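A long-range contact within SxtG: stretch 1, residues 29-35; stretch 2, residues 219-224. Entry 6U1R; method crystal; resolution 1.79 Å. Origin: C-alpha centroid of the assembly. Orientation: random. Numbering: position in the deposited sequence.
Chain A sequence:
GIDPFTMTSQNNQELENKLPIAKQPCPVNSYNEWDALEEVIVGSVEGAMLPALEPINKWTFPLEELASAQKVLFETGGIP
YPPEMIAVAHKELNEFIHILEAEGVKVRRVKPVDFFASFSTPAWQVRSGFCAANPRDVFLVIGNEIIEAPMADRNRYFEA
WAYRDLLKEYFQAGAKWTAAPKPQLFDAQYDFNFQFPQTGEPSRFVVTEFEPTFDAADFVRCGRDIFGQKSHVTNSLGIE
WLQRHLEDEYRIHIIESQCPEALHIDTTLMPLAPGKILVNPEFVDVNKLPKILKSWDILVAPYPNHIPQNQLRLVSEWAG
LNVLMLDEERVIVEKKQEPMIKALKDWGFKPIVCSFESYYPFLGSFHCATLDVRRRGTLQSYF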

# COMPACT_ATOMS: atom_id res chain seq x y z
N ASN A 29 -16.23 -11.38 2.87
CA ASN A 29 -16.64 -11.63 4.25
C ASN A 29 -15.95 -12.94 4.69
O ASN A 29 -16.45 -14.02 4.37
CB ASN A 29 -18.16 -11.76 4.36
CG ASN A 29 -18.63 -11.84 5.78
OD1 ASN A 29 -18.95 -10.83 6.39
ND2 ASN A 29 -18.65 -13.07 6.34
N SER A 30 -14.82 -12.83 5.39
CA SER A 30 -14.14 -14.03 5.89
C SER A 30 -13.37 -13.68 7.15
O SER A 30 -12.50 -12.81 7.12
CB SER A 30 -13.18 -14.64 4.86
OG SER A 30 -12.65 -15.85 5.41
N TYR A 31 -13.68 -14.37 8.25
CA TYR A 31 -13.13 -14.07 9.56
C TYR A 31 -12.24 -15.17 10.12
O TYR A 31 -11.61 -14.95 11.16
CB TYR A 31 -14.27 -13.80 10.55
CG TYR A 31 -15.02 -12.52 10.29
CD1 TYR A 31 -14.51 -11.30 10.70
CD2 TYR A 31 -16.26 -12.53 9.64
CE1 TYR A 31 -15.21 -10.12 10.49
CE2 TYR A 31 -16.96 -11.35 9.41
CZ TYR A 31 -16.43 -10.16 9.85
OH TYR A 31 -17.10 -8.98 9.65
N ASN A 32 -12.14 -16.32 9.47
CA ASN A 32 -11.40 -17.46 10.00
C ASN A 32 -11.20 -18.46 8.86
O ASN A 32 -11.63 -18.22 7.73
CB ASN A 32 -12.15 -18.07 11.18
CG ASN A 32 -13.56 -18.39 10.82
OD1 ASN A 32 -13.80 -19.19 9.92
ND2 ASN A 32 -14.52 -17.71 11.46
N GLU A 33 -10.58 -19.59 9.16
CA GLU A 33 -10.20 -20.55 8.12
C GLU A 33 -11.27 -21.60 7.83
O GLU A 33 -11.06 -22.44 6.95
CB GLU A 33 -8.89 -21.26 8.50
CG GLU A 33 -7.72 -20.33 8.89
CD GLU A 33 -7.14 -19.51 7.73
OE1 GLU A 33 -7.35 -19.88 6.55
OE2 GLU A 33 -6.48 -18.47 8.01
N TRP A 34 -12.42 -21.58 8.51
CA TRP A 34 -13.32 -22.74 8.52
C TRP A 34 -14.79 -22.44 8.26
O TRP A 34 -15.53 -23.40 8.02
CB TRP A 34 -13.23 -23.47 9.86
CG TRP A 34 -13.56 -22.59 11.02
CD1 TRP A 34 -14.82 -22.21 11.43
CD2 TRP A 34 -12.64 -21.96 11.92
NE1 TRP A 34 -14.72 -21.39 12.52
CE2 TRP A 34 -13.40 -21.22 12.85
CE3 TRP A 34 -11.24 -21.96 12.04
CZ2 TRP A 34 -12.82 -20.48 13.87
CZ3 TRP A 34 -10.66 -21.21 13.05
CH2 TRP A 34 -11.45 -20.51 13.97
N ASP A 35 -15.26 -21.20 8.39
CA ASP A 35 -16.68 -20.96 8.14
C ASP A 35 -17.04 -21.38 6.71
O ASP A 35 -16.19 -21.40 5.81
CB ASP A 35 -17.05 -19.48 8.38
CG ASP A 35 -17.21 -19.11 9.85
OD1 ASP A 35 -17.43 -19.98 10.72
OD2 ASP A 35 -17.16 -17.89 10.13
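Stretch 2 (219-224) FVRCGR

What holds Arg221 so firmly against stretch 1? Its backbone and its side chain are both engaged, and its CA-to-CB bond points toward the other stretch. Arg221 N donates to Glu33 OE2 at 2.9 Å, while Arg221 NE forms a salt bridge with the same oxygen, Glu33 OE2, at 3.4 Å; the hydrogen bonds within this ion pair, including Arg221 NH2 to Glu33 OE1 at 3.4 Å, are weak. Farther out, Arg221 NH1 donates almost linearly to Ser30 OG at 3.1 Å, with the hydroxyl near the plane of the guanidinium. A water reinforces the charged pair, donating to Glu33 OE2 at 2.6 Å and accepting from Arg221 NE at 3.2 Å.

How do the two backbones meet? Residues 219-222 are an extended strand, whereas stretch 1 forms no regular helix or strand, so pairing amounts to a single bridge between Asn32 and Cys222, with their CA atoms 4.8 Å apart. Gly223 N donates to Tyr31 O at 3.0 Å, and Glu33 N reaches Arg221 O at 3.4 Å in a weak bond. Between them, Asn32 CA lies 3.2 Å from Arg221 O in a CA-H...O contact. The chains run antiparallel: Tyr31 lies nearest Gly223 and Glu33 meets Arg221. A second water donates to both Tyr31 O and Gly223 O, each at 2.8 Å.

What packs around this polar centre? Trp34 swings the end of its side chain nearer to stretch 2, bringing Trp34 CH2 to 3.8 Å from Cys222 CA. Trp34 CZ3 lies 4.0 Å from Cys222 SG, which approaches the edge of the six-membered ring. At the strand's earlier end, Val220 CB sits 3.9 Å from Glu33 OE2. Beyond the bridge, Gly223 turns the chain with a positive phi of 66°, a conformation that favours glycine, and Arg224 points away.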

# COMPACT_ATOMS: atom_id res chain seq x y z
N PHE A 219 0.43 -15.80 8.40
CA PHE A 219 -0.64 -15.63 9.38
C PHE A 219 -1.81 -16.57 9.08
O PHE A 219 -2.10 -16.87 7.92
CB PHE A 219 -1.15 -14.19 9.40
CG PHE A 219 -0.08 -13.18 9.69
CD1 PHE A 219 0.70 -12.67 8.67
CD2 PHE A 219 0.17 -12.77 10.98
CE1 PHE A 219 1.69 -11.77 8.92
CE2 PHE A 219 1.17 -11.85 11.25
CZ PHE A 219 1.93 -11.35 10.22
N VAL A 220 -2.45 -17.06 10.15
CA VAL A 220 -3.71 -17.81 10.05
C VAL A 220 -4.72 -17.17 10.99
O VAL A 220 -4.36 -16.58 12.01
CB VAL A 220 -3.54 -19.31 10.35
CG1 VAL A 220 -2.90 -20.00 9.17
CG2 VAL A 220 -2.71 -19.53 11.62
N ARG A 221 -6.01 -17.28 10.63
CA ARG A 221 -7.07 -16.45 11.21
C ARG A 221 -8.05 -17.25 12.05
O ARG A 221 -8.66 -18.21 11.55
CB ARG A 221 -7.82 -15.73 10.09
CG ARG A 221 -6.95 -14.68 9.32
CD ARG A 221 -7.53 -14.26 7.98
NE ARG A 221 -7.78 -15.46 7.20
CZ ARG A 221 -8.92 -15.79 6.63
NH1 ARG A 221 -9.97 -14.96 6.62
NH2 ARG A 221 -9.02 -16.98 6.04
N CYS A 222 -8.27 -16.81 13.30
CA CYS A 222 -9.24 -17.41 14.24
C CYS A 222 -10.16 -16.34 14.83
O CYS A 222 -10.23 -16.16 16.05
CB CYS A 222 -8.55 -18.14 15.38
SG CYS A 222 -7.54 -19.52 14.85
N GLY A 223 -10.89 -15.65 13.98
CA GLY A 223 -11.75 -14.56 14.45
C GLY A 223 -10.92 -13.42 15.00
O GLY A 223 -10.00 -12.93 14.33
N ARG A 224 -11.22 -13.00 16.23
CA ARG A 224 -10.52 -11.88 16.84
C ARG A 224 -9.05 -12.18 17.14
O ARG A 224 -8.29 -11.24 17.40
CB ARG A 224 -11.21 -11.45 18.14
CG ARG A 224 -12.54 -10.76 17.94
CD ARG A 224 -12.99 -10.01 19.18
NE ARG A 224 -14.29 -9.38 18.97
CZ ARG A 224 -14.49 -8.15 18.49
NH1 ARG A 224 -13.46 -7.38 18.16
NH2 ARG A 224 -15.73 -7.69 18.35
O HOH W 1 -9.46 -13.20 11.64
O HOH W 2 -5.46 -17.30 5.96